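Local coordinates for protein-glutamine gamma-glutamyltransferase 2 (Pagrus major, PDB 1G0D) that probably uses calcium to cross-link proteins, joining the side chain of peptide-bound glutamine to lysine or to other primary amines, at residues G626-T631 / L649-M654. Numbering follows the deposited sequence.
Sequences GLLSAT and LSFSPM
Leu628 lays its CD2 methyl over one face of the Phe651 ring, a CH-pi contact with 3.7 Å from CD2 to the ring centroid, displaced from the middle toward the CG side. The two side chains cross at about a right angle. The bond from CA to CB of Phe651 points toward 626-631, and CG sits between the backbone N and the carbonyl carbon (chi1 70°); Leu627 adds its CB, 3.9 Å from Phe651 CE2. Beyond the ring, Leu649 reaches across with CD1, which touches both Leu628 CD2 (3.8 Å) and Thr631 CG2 (3.5 Å). With CG2 of Thr631 anti to the backbone N, the methyl meets Leu649, while OG1 donates a hydrogen bond to Ser629 O (2.6 Å). At the other end, Met654 N donates to Gly626 O (2.9 Å), approaching from above the carbonyl plane. The Met654 chain bends at chi3 (-65°), and its CE lies 3.6 Å from Leu627 C, against the peptide that joins the two leucines.

The contact spans the two sheets of the C-terminal immunoglobulin-like domain: strand 644-651 pairs with 601-608, strand 628-634 with 619-624. Leu622 and Leu661 extend the apolar layer around Leu628. Between these segments the join is thus mostly apolar packing, while a single backbone hydrogen bond ties them where Gly626 and Met654 both lie in loop.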
loop_
_atom_site.group_PDB
_atom_site.type_symbol
_atom_site.label_atom_id
_atom_site.label_comp_id
_atom_site.label_asym_id
_atom_site.label_seq_id
_atom_site.Cartn_x
_atom_site.Cartn_y
_atom_site.Cartn_z
ATOM N N GLY A 626 15.337 -2.354 -10.549
ATOM C CA GLY A 626 16.079 -2.592 -11.773
ATOM C C GLY A 626 17.089 -1.545 -12.196
ATOM O O GLY A 626 17.863 -1.800 -13.121
ATOM N N LEU A 627 17.081 -0.369 -11.557
ATOM C CA LEU A 627 18.039 0.722 -11.851
ATOM C C LEU A 627 19.089 0.794 -10.709
ATOM O O LEU A 627 20.273 0.575 -10.943
ATOM C CB LEU A 627 17.323 2.076 -11.986
ATOM C CG LEU A 627 16.418 2.294 -13.207
ATOM C CD1 LEU A 627 16.049 3.785 -13.354
ATOM C CD2 LEU A 627 17.133 1.787 -14.452
ATOM N N LEU A 628 18.662 1.132 -9.486
ATOM C CA LEU A 628 19.552 1.149 -8.323
ATOM C C LEU A 628 18.850 1.068 -6.993
ATOM O O LEU A 628 17.676 1.412 -6.851
ATOM C CB LEU A 628 20.459 2.368 -8.264
ATOM C CG LEU A 628 20.159 3.836 -8.566
ATOM C CD1 LEU A 628 19.133 4.395 -7.714
ATOM C CD2 LEU A 628 21.418 4.638 -8.310
ATOM N N SER A 629 19.575 0.587 -6.007
ATOM C CA SER A 629 19.040 0.535 -4.651
ATOM C C SER A 629 19.194 1.934 -3.995
ATOM O O SER A 629 20.143 2.661 -4.299
ATOM C CB SER A 629 19.803 -0.504 -3.885
ATOM O OG SER A 629 20.533 -1.261 -4.824
ATOM N N ALA A 630 18.270 2.320 -3.119
ATOM C CA ALA A 630 18.330 3.650 -2.505
ATOM C C ALA A 630 19.761 4.121 -2.308
ATOM O O ALA A 630 20.588 3.426 -1.715
ATOM C CB ALA A 630 17.632 3.648 -1.209
ATOM N N THR A 631 20.045 5.315 -2.809
ATOM C CA THR A 631 21.379 5.881 -2.730
ATOM C C THR A 631 21.297 7.350 -2.397
ATOM O O THR A 631 20.477 8.052 -2.964
ATOM C CB THR A 631 22.067 5.728 -4.060
ATOM O OG1 THR A 631 22.186 4.333 -4.366
ATOM C CG2 THR A 631 23.418 6.365 -4.018
ATOM N N LEU A 649 24.364 11.603 -9.915
ATOM C CA LEU A 649 24.887 10.336 -9.408
ATOM C C LEU A 649 25.206 9.460 -10.627
ATOM O O LEU A 649 24.560 9.584 -11.663
ATOM C CB LEU A 649 23.781 9.647 -8.592
ATOM C CG LEU A 649 23.983 8.797 -7.324
ATOM C CD1 LEU A 649 22.725 7.951 -7.096
ATOM C CD2 LEU A 649 25.210 7.897 -7.423
ATOM N N SER A 650 26.191 8.584 -10.526
ATOM C CA SER A 650 26.480 7.696 -11.640
ATOM C C SER A 650 26.148 6.313 -11.183
ATOM O O SER A 650 26.331 6.007 -10.007
ATOM C CB SER A 650 27.938 7.721 -12.000
ATOM O OG SER A 650 28.095 8.184 -13.327
ATOM N N PHE A 651 25.628 5.482 -12.084
ATOM C CA PHE A 651 25.300 4.107 -11.731
ATOM C C PHE A 651 25.036 3.288 -12.997
ATOM O O PHE A 651 24.878 3.853 -14.087
ATOM C CB PHE A 651 24.108 4.067 -10.767
ATOM C CG PHE A 651 22.806 4.455 -11.391
ATOM C CD1 PHE A 651 22.473 5.789 -11.551
ATOM C CD2 PHE A 651 21.924 3.483 -11.853
ATOM C CE1 PHE A 651 21.283 6.147 -12.171
ATOM C CE2 PHE A 651 20.744 3.842 -12.468
ATOM C CZ PHE A 651 20.427 5.172 -12.631
ATOM N N SER A 652 25.022 1.963 -12.857
ATOM C CA SER A 652 24.812 1.072 -13.995
ATOM C C SER A 652 23.532 0.246 -13.821
ATOM O O SER A 652 23.481 -0.648 -12.969
ATOM C CB SER A 652 26.018 0.141 -14.125
ATOM O OG SER A 652 27.146 0.827 -14.660
ATOM N N PRO A 653 22.498 0.499 -14.654
ATOM C CA PRO A 653 21.278 -0.289 -14.470
ATOM C C PRO A 653 21.553 -1.785 -14.216
ATOM O O PRO A 653 22.599 -2.313 -14.581
ATOM C CB PRO A 653 20.488 -0.000 -15.741
ATOM C CG PRO A 653 20.917 1.383 -16.114
ATOM C CD PRO A 653 22.382 1.436 -15.787
ATOM N N MET A 654 20.630 -2.454 -13.543
ATOM C CA MET A 654 20.825 -3.842 -13.232
ATOM C C MET A 654 20.024 -4.753 -14.136
ATOM O O MET A 654 20.466 -5.833 -14.494
ATOM C CB MET A 654 20.444 -4.079 -11.787
ATOM C CG MET A 654 21.424 -3.489 -10.841
ATOM S SD MET A 654 20.874 -3.575 -9.142
ATOM C CE MET A 654 19.375 -2.470 -9.141
#